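Local coordinates for flagellar hook-associated protein (Burkholderia pseudomallei, PDB 4UT1) that probably serves as a structural component of the bacterial flagellum, forming part of the junction between the hook and the filament, at residues S149-A154 / G429-F434; G107-G112 / G599-I604; A303-G308 / T368-L373. One frame throughout, in Å; residues are numbered along the deposited sequence.

Interaction 1: S149-A154 / G429-F434; sequences SQLVAA and GALDGF
A chi1 of -170° swings the Phe434 ring away from its own N and toward helix 134-193, while CG of Leu151 stands opposite its carbonyl carbon, and a leucine methyl is thereby set over an aromatic face. Leu151 CD1 lies 3.5 Å from the centroid of the Phe434 ring and only 5° off the ring normal, a CH-pi contact in which all six ring carbons are almost equally near. The second branch of the same leucine, CD2, meets Leu431 CD2 at 3.8 Å, the two side chains crossing at about a right angle. Leu431 also reaches further along helix 134-193 with its CD1, 4.2 Å from Ala154 CB. Val152, right after Leu151, brings CG2 to 3.3 Å from Phe434 O, while its CA makes a CA-H...O contact with Leu431 O (3.5 Å, 152° at the hydrogen). Helix 287-322 adds Ala311 and Phe314 against Phe434 and Leu307 against Ala154. One water donates to both Val152 O (2.9 Å) and Asp432 OD1 (2.6 Å). No direct hydrogen bond joins the two segments, so the weakly bonded helix 430-433 is held on the long helix by apolar packing, with a water-mediated link beside it.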
ATOM      1  N   SER A 149      -0.811  13.302  11.675  1.00 10.49           N
ATOM      2  CA  SER A 149      -1.800  14.267  11.214  1.00 13.17           C
ATOM      3  C   SER A 149      -1.862  14.306   9.702  1.00 11.83           C
ATOM      4  O   SER A 149      -2.952  14.367   9.116  1.00 11.62           O
ATOM      5  CB  SER A 149      -1.481  15.667  11.760  1.00 13.30           C
ATOM      6  OG  SER A 149      -1.826  15.727  13.127  1.00 17.54           O
ATOM      7  N   GLN A 150      -0.697  14.287   9.067  1.00 10.73           N
ATOM      8  CA  GLN A 150      -0.644  14.397   7.613  1.00 12.81           C
ATOM      9  C   GLN A 150      -1.148  13.129   6.937  1.00 10.84           C
ATOM     10  O   GLN A 150      -1.893  13.186   5.941  1.00 11.84           O
ATOM     11  CB  GLN A 150       0.773  14.726   7.164  1.00 12.26           C
ATOM     12  CG  GLN A 150       1.157  16.155   7.490  1.00 18.03           C
ATOM     13  CD  GLN A 150       2.629  16.417   7.313  1.00 22.89           C
ATOM     14  OE1 GLN A 150       3.202  16.142   6.261  1.00 29.39           O
ATOM     15  NE2 GLN A 150       3.257  16.937   8.350  1.00 26.70           N
ATOM     16  N   LEU A 151      -0.749  11.983   7.473  1.00 12.85           N
ATOM     17  CA  LEU A 151      -1.197  10.714   6.918  1.00 11.34           C
ATOM     18  C   LEU A 151      -2.713  10.543   7.074  1.00 10.63           C
ATOM     19  O   LEU A 151      -3.383  10.142   6.140  1.00 11.86           O
ATOM     20  CB  LEU A 151      -0.456   9.550   7.567  1.00 13.56           C
ATOM     21  CG  LEU A 151       0.990   9.372   7.109  1.00 12.99           C
ATOM     22  CD1 LEU A 151       1.706   8.309   7.944  1.00 12.17           C
ATOM     23  CD2 LEU A 151       1.060   9.025   5.611  1.00 13.01           C
ATOM     24  N   VAL A 152      -3.244  10.812   8.261  1.00 11.63           N
ATOM     25  CA  VAL A 152      -4.681  10.739   8.484  1.00 12.18           C
ATOM     26  C   VAL A 152      -5.451  11.743   7.594  1.00 14.24           C
ATOM     27  O   VAL A 152      -6.454  11.377   6.980  1.00 12.49           O
ATOM     28  CB  VAL A 152      -5.015  10.975   9.982  1.00 14.19           C
ATOM     29  CG1 VAL A 152      -6.508  11.157  10.194  1.00 15.90           C
ATOM     30  CG2 VAL A 152      -4.503   9.836  10.817  1.00 15.34           C
ATOM     31  N   ALA A 153      -4.980  12.989   7.501  1.00 14.95           N
ATOM     32  CA  ALA A 153      -5.615  13.973   6.621  1.00 12.85           C
ATOM     33  C   ALA A 153      -5.535  13.519   5.166  1.00 15.46           C
ATOM     34  O   ALA A 153      -6.481  13.699   4.406  1.00 12.40           O
ATOM     35  CB  ALA A 153      -4.979  15.367   6.791  1.00 11.70           C
ATOM     36  N   ALA A 154      -4.420  12.892   4.788  1.00 12.29           N
ATOM     37  CA  ALA A 154      -4.314  12.324   3.450  1.00 14.46           C
ATOM     38  C   ALA A 154      -5.405  11.274   3.192  1.00 14.63           C
ATOM     39  O   ALA A 154      -5.993  11.237   2.113  1.00 15.23           O
ATOM     40  CB  ALA A 154      -2.938  11.712   3.236  1.00 11.23           C
ATOM     41  N   GLY A 429      -6.599   1.442   3.388  1.00 11.89           N
ATOM     42  CA  GLY A 429      -7.112   1.889   4.676  1.00 13.38           C
ATOM     43  C   GLY A 429      -6.103   2.193   5.765  1.00 14.12           C
ATOM     44  O   GLY A 429      -6.475   2.595   6.876  1.00 13.79           O
ATOM     45  N   ALA A 430      -4.824   2.009   5.469  1.00 11.65           N
ATOM     46  CA  ALA A 430      -3.797   2.214   6.478  1.00 14.60           C
ATOM     47  C   ALA A 430      -3.757   3.662   6.961  1.00 12.45           C
ATOM     48  O   ALA A 430      -3.401   3.926   8.112  1.00 15.97           O
ATOM     49  CB  ALA A 430      -2.439   1.803   5.936  1.00 14.64           C
ATOM     50  N   LEU A 431      -4.114   4.586   6.079  1.00 11.74           N
ATOM     51  CA  LEU A 431      -4.062   6.011   6.406  1.00 12.57           C
ATOM     52  C   LEU A 431      -5.111   6.409   7.430  1.00 15.39           C
ATOM     53  O   LEU A 431      -4.832   7.200   8.333  1.00 12.97           O
ATOM     54  CB  LEU A 431      -4.240   6.858   5.148  1.00 10.65           C
ATOM     55  CG  LEU A 431      -3.264   6.634   3.992  1.00 13.73           C
ATOM     56  CD1 LEU A 431      -3.575   7.583   2.839  1.00 14.47           C
ATOM     57  CD2 LEU A 431      -1.810   6.778   4.488  1.00 15.70           C
ATOM     58  N   ASP A 432      -6.329   5.896   7.268  1.00 14.74           N
ATOM     59  CA  ASP A 432      -7.450   6.353   8.086  1.00 15.54           C
ATOM     60  C   ASP A 432      -7.296   5.907   9.530  1.00 16.18           C
ATOM     61  O   ASP A 432      -7.798   6.568  10.437  1.00 21.27           O
ATOM     62  CB  ASP A 432      -8.791   5.848   7.524  1.00 15.45           C
ATOM     63  CG  ASP A 432      -9.163   6.499   6.208  1.00 22.40           C
ATOM     64  OD1 ASP A 432      -8.948   7.723   6.055  1.00 18.96           O
ATOM     65  OD2 ASP A 432      -9.691   5.783   5.326  1.00 22.16           O
ATOM     66  N   GLY A 433      -6.596   4.794   9.736  1.00 15.13           N
ATOM     67  CA  GLY A 433      -6.357   4.272  11.067  1.00 18.03           C
ATOM     68  C   GLY A 433      -4.975   4.562  11.631  1.00 15.20           C
ATOM     69  O   GLY A 433      -4.694   4.199  12.770  1.00 15.77           O
ATOM     70  N   PHE A 434      -4.121   5.230  10.855  1.00 12.13           N
ATOM     71  CA  PHE A 434      -2.751   5.508  11.304  1.00 13.18           C
ATOM     72  C   PHE A 434      -2.742   6.317  12.594  1.00 14.25           C
ATOM     73  O   PHE A 434      -3.339   7.389  12.664  1.00 13.65           O
ATOM     74  CB  PHE A 434      -1.956   6.264  10.228  1.00  9.13           C
ATOM     75  CG  PHE A 434      -0.488   6.373  10.539  1.00 13.52           C
ATOM     76  CD1 PHE A 434       0.005   7.430  11.297  1.00 14.45           C
ATOM     77  CD2 PHE A 434       0.396   5.409  10.088  1.00 12.47           C
ATOM     78  CE1 PHE A 434       1.376   7.515  11.612  1.00 12.45           C
ATOM     79  CE2 PHE A 434       1.760   5.495  10.391  1.00 10.38           C
ATOM     80  CZ  PHE A 434       2.240   6.560  11.146  1.00 10.85           C
TER
HETATM   81  O   HOH W   1      -8.453   9.445   7.928  1.00 15.93           O

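Interaction 2: G107-G112 / G599-I604; sequences GSPTAG and GYVNAI. With EDO (1,2-ethanediol), chain P.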
ATOM      1  N   GLY A 107       1.355  17.990  -3.886  1.00 17.48           N
ATOM      2  CA  GLY A 107       2.524  18.861  -3.826  1.00 21.99           C
ATOM      3  C   GLY A 107       3.837  18.197  -4.210  1.00 19.94           C
ATOM      4  O   GLY A 107       3.864  17.289  -5.045  1.00 17.41           O
ATOM      5  N   SER A 108       4.929  18.639  -3.582  1.00 17.44           N
ATOM      6  CA  SER A 108       6.275  18.254  -3.989  1.00 18.48           C
ATOM      7  C   SER A 108       6.672  16.834  -3.558  1.00 19.90           C
ATOM      8  O   SER A 108       6.333  16.394  -2.457  1.00 20.34           O
ATOM      9  CB  SER A 108       7.284  19.273  -3.427  1.00 19.07           C
ATOM     10  OG  SER A 108       8.592  18.734  -3.411  1.00 19.51           O
ATOM     11  N   PRO A 109       7.413  16.119  -4.420  1.00 16.19           N
ATOM     12  CA  PRO A 109       7.841  14.752  -4.100  1.00 16.56           C
ATOM     13  C   PRO A 109       8.875  14.713  -2.985  1.00 18.29           C
ATOM     14  O   PRO A 109       9.146  13.644  -2.462  1.00 16.19           O
ATOM     15  CB  PRO A 109       8.436  14.251  -5.421  1.00 18.94           C
ATOM     16  CG  PRO A 109       8.845  15.479  -6.139  1.00 22.47           C
ATOM     17  CD  PRO A 109       7.826  16.522  -5.779  1.00 17.46           C
ATOM     18  N   THR A 110       9.422  15.873  -2.633  1.00 17.60           N
ATOM     19  CA  THR A 110      10.458  15.971  -1.611  1.00 21.08           C
ATOM     20  C   THR A 110      10.002  16.828  -0.433  1.00 23.09           C
ATOM     21  O   THR A 110      10.827  17.348   0.315  1.00 26.89           O
ATOM     22  CB  THR A 110      11.760  16.579  -2.187  1.00 20.66           C
ATOM     23  OG1 THR A 110      11.452  17.815  -2.848  1.00 18.52           O
ATOM     24  CG2 THR A 110      12.402  15.634  -3.182  1.00 23.13           C
ATOM     25  N   ALA A 111       8.692  17.002  -0.291  1.00 21.78           N
ATOM     26  CA  ALA A 111       8.134  17.765   0.823  1.00 24.37           C
ATOM     27  C   ALA A 111       6.998  16.995   1.493  1.00 21.36           C
ATOM     28  O   ALA A 111       6.859  15.784   1.301  1.00 19.34           O
ATOM     29  CB  ALA A 111       7.638  19.132   0.345  1.00 25.58           C
ATOM     30  N   GLY A 112       6.188  17.709   2.271  1.00 20.35           N
ATOM     31  CA  GLY A 112       5.015  17.119   2.891  1.00 19.08           C
ATOM     32  C   GLY A 112       5.359  15.900   3.725  1.00 20.23           C
ATOM     33  O   GLY A 112       6.241  15.947   4.579  1.00 19.13           O
ATOM     34  N   GLY A 599       8.358   8.666  -5.698  1.00 17.69           N
ATOM     35  CA  GLY A 599       7.788   7.932  -6.817  1.00 18.76           C
ATOM     36  C   GLY A 599       6.273   8.048  -6.855  1.00 19.32           C
ATOM     37  O   GLY A 599       5.679   8.207  -7.918  1.00 16.78           O
ATOM     38  N   TYR A 600       5.651   7.978  -5.683  1.00 16.48           N
ATOM     39  CA  TYR A 600       4.199   8.067  -5.575  1.00 18.25           C
ATOM     40  C   TYR A 600       3.720   9.444  -6.047  1.00 16.43           C
ATOM     41  O   TYR A 600       2.732   9.558  -6.784  1.00 16.32           O
ATOM     42  CB  TYR A 600       3.771   7.763  -4.124  1.00 17.06           C
ATOM     43  CG  TYR A 600       2.686   8.645  -3.557  1.00 15.55           C
ATOM     44  CD1 TYR A 600       1.344   8.326  -3.730  1.00 15.47           C
ATOM     45  CD2 TYR A 600       3.000   9.785  -2.826  1.00 17.92           C
ATOM     46  CE1 TYR A 600       0.359   9.122  -3.222  1.00 15.80           C
ATOM     47  CE2 TYR A 600       2.014  10.594  -2.310  1.00 15.25           C
ATOM     48  CZ  TYR A 600       0.695  10.256  -2.506  1.00 16.88           C
ATOM     49  OH  TYR A 600      -0.294  11.049  -1.989  1.00 16.61           O
ATOM     50  N   VAL A 601       4.436  10.492  -5.659  1.00 14.79           N
ATOM     51  CA  VAL A 601       4.062  11.843  -6.073  1.00 15.28           C
ATOM     52  C   VAL A 601       4.290  12.029  -7.569  1.00 16.42           C
ATOM     53  O   VAL A 601       3.447  12.593  -8.269  1.00 15.75           O
ATOM     54  CB  VAL A 601       4.850  12.920  -5.282  1.00 13.72           C
ATOM     55  CG1 VAL A 601       4.741  14.295  -5.950  1.00 16.57           C
ATOM     56  CG2 VAL A 601       4.342  12.984  -3.848  1.00 14.23           C
ATOM     57  N   ASN A 602       5.425  11.546  -8.058  1.00 16.40           N
ATOM     58  CA  ASN A 602       5.788  11.734  -9.458  1.00 17.74           C
ATOM     59  C   ASN A 602       4.852  11.000 -10.415  1.00 17.41           C
ATOM     60  O   ASN A 602       4.658  11.447 -11.541  1.00 19.17           O
ATOM     61  CB  ASN A 602       7.231  11.285  -9.702  1.00 17.68           C
ATOM     62  CG  ASN A 602       8.244  12.256  -9.121  1.00 15.62           C
ATOM     63  OD1 ASN A 602       7.939  13.422  -8.906  1.00 22.76           O
ATOM     64  ND2 ASN A 602       9.456  11.770  -8.859  1.00 20.65           N
ATOM     65  N   ALA A 603       4.278   9.884  -9.975  1.00 17.78           N
ATOM     66  CA  ALA A 603       3.291   9.178 -10.792  1.00 17.76           C
ATOM     67  C   ALA A 603       2.103  10.095 -11.031  1.00 18.85           C
ATOM     68  O   ALA A 603       1.603  10.209 -12.147  1.00 18.22           O
ATOM     69  CB  ALA A 603       2.838   7.875 -10.127  1.00 19.89           C
ATOM     70  N   ILE A 604       1.660  10.761  -9.973  1.00 16.21           N
ATOM     71  CA  ILE A 604       0.554  11.701 -10.089  1.00 16.71           C
ATOM     72  C   ILE A 604       0.958  12.907 -10.948  1.00 16.19           C
ATOM     73  O   ILE A 604       0.215  13.332 -11.847  1.00 16.45           O
ATOM     74  CB  ILE A 604       0.073  12.175  -8.699  1.00 13.98           C
ATOM     75  CG1 ILE A 604      -0.451  10.978  -7.894  1.00 12.39           C
ATOM     76  CG2 ILE A 604      -0.998  13.278  -8.848  1.00 14.81           C
ATOM     77  CD1 ILE A 604      -0.598  11.207  -6.393  1.00 16.05           C
TER
HETATM   78  C1  EDO P1642       0.244  15.253   0.757  1.00 25.74           C
HETATM   79  O1  EDO P1642       1.309  15.194   1.723  1.00 30.65           O
HETATM   80  C2  EDO P1642      -0.307  13.856   0.471  1.00 26.11           C
HETATM   81  O2  EDO P1642       0.662  13.016  -0.195  1.00 23.12           O
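Gly107 O lies against Val601 CG1 (3.2 Å) where helix 80-106 gives way to a type I beta turn, Ser108 to Ala111, which packs on the C-terminal helix 593-630. Gly107 is the first residue to leave the helical conformation, and its positive phi of 75° redirects the chain into the turn. Ser108 follows and works mainly within its own segment: its OG accepts from Thr110 N in an ST turn (3.1 Å, 161° at the hydrogen), while the beta turn is closed by the backbone bond from Ala111 N to Ser108 O. Pro109 is the main apolar partner of the helix. Its ring crosses Val601 at about a right angle, with CB 3.7 Å from Val601 CG1, and that methyl also sits near Pro109 N. CG1 is anti to the backbone N of Val601 (chi1 165°), an orientation that lets one methyl reach the Gly107 carbonyl and the proline together. Beyond Ala111, Gly112 occupies the N-cap position of helix 113-129. On the other segment, Tyr600 lies between helices 80-106 and 287-322, touching Val106 and Leu307, and its hydroxyl is hydrogen-bonded to Tyr158 OH and to a 1,2-ethanediol probably carried over from crystallisation. Asn602 OD1 stands 3.6 Å from Pro109 CG, the two side chains crossing at about a right angle.

Interaction 3: A303-G308 / T368-L373; sequences AQAQLG and TSDYAL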
ATOM      1  N   ALA A 303      -2.819   5.529  -6.139  1.00 11.91           N
ATOM      2  CA  ALA A 303      -2.098   6.500  -5.333  1.00 11.20           C
ATOM      3  C   ALA A 303      -2.353   6.241  -3.860  1.00 13.40           C
ATOM      4  O   ALA A 303      -1.430   6.302  -3.061  1.00 13.36           O
ATOM      5  CB  ALA A 303      -2.489   7.929  -5.694  1.00  9.36           C
ATOM      6  N   GLN A 304      -3.597   5.956  -3.487  1.00 12.17           N
ATOM      7  CA  GLN A 304      -3.848   5.731  -2.071  1.00 13.52           C
ATOM      8  C   GLN A 304      -3.220   4.420  -1.597  1.00 12.27           C
ATOM      9  O   GLN A 304      -2.748   4.331  -0.466  1.00 13.01           O
ATOM     10  CB  GLN A 304      -5.337   5.739  -1.744  1.00 10.95           C
ATOM     11  CG  GLN A 304      -5.539   5.763  -0.228  1.00 11.81           C
ATOM     12  CD  GLN A 304      -6.962   5.952   0.182  1.00 14.85           C
ATOM     13  OE1 GLN A 304      -7.868   6.067  -0.661  1.00 13.63           O
ATOM     14  NE2 GLN A 304      -7.188   5.982   1.490  1.00 13.31           N
ATOM     15  N   ALA A 305      -3.202   3.404  -2.456  1.00 10.51           N
ATOM     16  CA  ALA A 305      -2.583   2.132  -2.096  1.00 10.41           C
ATOM     17  C   ALA A 305      -1.085   2.320  -1.872  1.00 10.88           C
ATOM     18  O   ALA A 305      -0.484   1.702  -0.982  1.00 12.63           O
ATOM     19  CB  ALA A 305      -2.830   1.076  -3.179  1.00 10.20           C
ATOM     20  N   GLN A 306      -0.473   3.142  -2.714  1.00 11.24           N
ATOM     21  CA  GLN A 306       0.959   3.425  -2.583  1.00 11.31           C
ATOM     22  C   GLN A 306       1.284   4.224  -1.330  1.00 10.62           C
ATOM     23  O   GLN A 306       2.253   3.920  -0.623  1.00 11.00           O
ATOM     24  CB  GLN A 306       1.456   4.166  -3.828  1.00 13.34           C
ATOM     25  CG  GLN A 306       1.384   3.307  -5.095  1.00 14.01           C
ATOM     26  CD  GLN A 306       1.425   4.133  -6.370  1.00 15.75           C
ATOM     27  OE1 GLN A 306       1.886   5.280  -6.375  1.00 17.09           O
ATOM     28  NE2 GLN A 306       0.928   3.560  -7.456  1.00 14.75           N
ATOM     29  N   LEU A 307       0.505   5.259  -1.053  1.00 10.74           N
ATOM     30  CA  LEU A 307       0.772   6.079   0.112  1.00 13.64           C
ATOM     31  C   LEU A 307       0.440   5.282   1.368  1.00 11.95           C
ATOM     32  O   LEU A 307       1.131   5.378   2.362  1.00 12.50           O
ATOM     33  CB  LEU A 307      -0.020   7.383   0.074  1.00 10.76           C
ATOM     34  CG  LEU A 307       0.228   8.319   1.259  1.00 15.23           C
ATOM     35  CD1 LEU A 307       1.701   8.731   1.352  1.00 13.02           C
ATOM     36  CD2 LEU A 307      -0.667   9.541   1.169  1.00 13.35           C
ATOM     37  N   GLY A 308      -0.613   4.477   1.308  1.00 12.16           N
ATOM     38  CA  GLY A 308      -0.938   3.587   2.410  1.00  9.64           C
ATOM     39  C   GLY A 308       0.182   2.607   2.698  1.00 10.70           C
ATOM     40  O   GLY A 308       0.472   2.272   3.861  1.00  9.88           O
ATOM     41  N   THR A 368       1.717  -2.776  -2.678  1.00 14.28           N
ATOM     42  CA  THR A 368       1.473  -1.377  -3.022  1.00 14.15           C
ATOM     43  C   THR A 368       0.282  -1.166  -3.953  1.00 13.02           C
ATOM     44  O   THR A 368       0.032  -0.027  -4.374  1.00 15.06           O
ATOM     45  CB  THR A 368       2.691  -0.742  -3.702  1.00 17.29           C
ATOM     46  OG1 THR A 368       3.030  -1.496  -4.871  1.00 16.01           O
ATOM     47  CG2 THR A 368       3.892  -0.717  -2.747  1.00 20.64           C
ATOM     48  N   SER A 369      -0.423  -2.244  -4.295  1.00 13.53           N
ATOM     49  CA  SER A 369      -1.603  -2.150  -5.179  1.00 13.92           C
ATOM     50  C   SER A 369      -2.893  -2.683  -4.543  1.00 12.88           C
ATOM     51  O   SER A 369      -2.959  -2.906  -3.330  1.00 13.41           O
ATOM     52  CB  SER A 369      -1.345  -2.900  -6.502  1.00 13.47           C
ATOM     53  OG  SER A 369      -2.354  -2.565  -7.464  1.00 17.71           O
ATOM     54  N   ASP A 370      -3.930  -2.855  -5.370  1.00 12.79           N
ATOM     55  CA  ASP A 370      -5.208  -3.439  -4.947  1.00 12.82           C
ATOM     56  C   ASP A 370      -5.386  -4.751  -5.693  1.00 14.51           C
ATOM     57  O   ASP A 370      -4.976  -4.862  -6.850  1.00 14.00           O
ATOM     58  CB  ASP A 370      -6.430  -2.561  -5.271  1.00 10.25           C
ATOM     59  CG  ASP A 370      -6.417  -1.195  -4.592  1.00 14.48           C
ATOM     60  OD1 ASP A 370      -5.841  -1.040  -3.495  1.00 12.82           O
ATOM     61  OD2 ASP A 370      -7.035  -0.269  -5.180  1.00 13.83           O
ATOM     62  N   TYR A 371      -6.041  -5.720  -5.067  1.00 11.83           N
ATOM     63  CA  TYR A 371      -6.127  -7.051  -5.679  1.00 14.99           C
ATOM     64  C   TYR A 371      -7.507  -7.672  -5.623  1.00 15.03           C
ATOM     65  O   TYR A 371      -8.360  -7.277  -4.834  1.00 11.63           O
ATOM     66  CB  TYR A 371      -5.118  -8.006  -5.016  1.00 12.86           C
ATOM     67  CG  TYR A 371      -3.765  -7.370  -4.897  1.00 13.80           C
ATOM     68  CD1 TYR A 371      -2.853  -7.415  -5.945  1.00 14.46           C
ATOM     69  CD2 TYR A 371      -3.421  -6.656  -3.756  1.00 14.27           C
ATOM     70  CE1 TYR A 371      -1.620  -6.776  -5.846  1.00 16.01           C
ATOM     71  CE2 TYR A 371      -2.195  -6.020  -3.647  1.00 14.37           C
ATOM     72  CZ  TYR A 371      -1.300  -6.078  -4.693  1.00 15.41           C
ATOM     73  OH  TYR A 371      -0.086  -5.435  -4.568  1.00 14.55           O
ATOM     74  N   ALA A 372      -7.715  -8.680  -6.469  1.00 14.54           N
ATOM     75  CA  ALA A 372      -8.859  -9.556  -6.304  1.00 12.79           C
ATOM     76  C   ALA A 372      -8.309 -10.975  -6.223  1.00 12.53           C
ATOM     77  O   ALA A 372      -7.446 -11.334  -7.017  1.00 13.46           O
ATOM     78  CB  ALA A 372      -9.848  -9.407  -7.456  1.00 15.90           C
ATOM     79  N   LEU A 373      -8.768 -11.733  -5.227  1.00 10.24           N
ATOM     80  CA  LEU A 373      -8.515 -13.179  -5.155  1.00 13.14           C
ATOM     81  C   LEU A 373      -9.735 -13.936  -5.674  1.00 14.26           C
ATOM     82  O   LEU A 373     -10.837 -13.838  -5.109  1.00 13.30           O
ATOM     83  CB  LEU A 373      -8.213 -13.624  -3.728  1.00 15.55           C
ATOM     84  CG  LEU A 373      -7.770 -15.091  -3.653  1.00 13.75           C
ATOM     85  CD1 LEU A 373      -6.299 -15.173  -3.942  1.00 14.91           C
ATOM     86  CD2 LEU A 373      -8.106 -15.657  -2.294  1.00 18.27           C
TER
HETATM   87  O   HOH W   2      -0.386   0.960  -6.894  1.00 14.40           O
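The loop 368-370 runs up to one side of helix 287-322, where the CA atoms of Gln306 and Thr368 come within 4.8 Å and those of Ala305 and Ser369 within 5.4 Å, before the chain enters strand 371-375. Ala305 points its methyl at the loop: CB is 3.3 Å from Thr368 O and 3.7 Å from Asp370 OD1, a small apolar group set among oxygens. No direct hydrogen bond crosses the contact. Instead a water donates to Thr368 O (2.7 Å) and accepts from Gln306 NE2 (3.0 Å). The Gln306 chain is extended beyond CG, and CG lies 3.7 Å from Thr368 O, so that oxygen has an apolar methylene beside it and the water as its hydrogen-bond partner. The other carboxylate oxygen of Asp370, OD2, is engaged in a salt bridge with Arg428, and Ala305 O accepts from Thr427 OG1, so the segment just after strand 421-425 also ties into this region. Ser369 N donates to Tyr371 OH, a bond (3.2 Å, 141° at the hydrogen) that ties the tyrosine hydroxyl back to the loop. The arrangement joins a long helix of the helical domain to the loop leading into the central strand of a five-stranded antiparallel sheet, consistent with a junction between the helical and D2-like parts of FlgK.

Helix 287-322 ties the three contacts together. It supplies residues 303-308 to interaction 3, and its Leu307 CD2 lies 3.8 Å from Ala154 CB and 3.9 Å from Leu431 CD1 of interaction 1, and 3.5 Å from Tyr600 OH of interaction 2. One methyl thus touches both neighbouring contacts. Interactions 1 and 3 have centres about 14 Å apart, and interaction 2 has its centre about 17 Å from each of the others. Interactions 1 and 2 also meet directly, Gln150 OE1 lying 3.3 Å from Gly112 C. In sequence, 303-308 / 368-373 falls between the segments of interaction 1, which in turn falls between those of interaction 2.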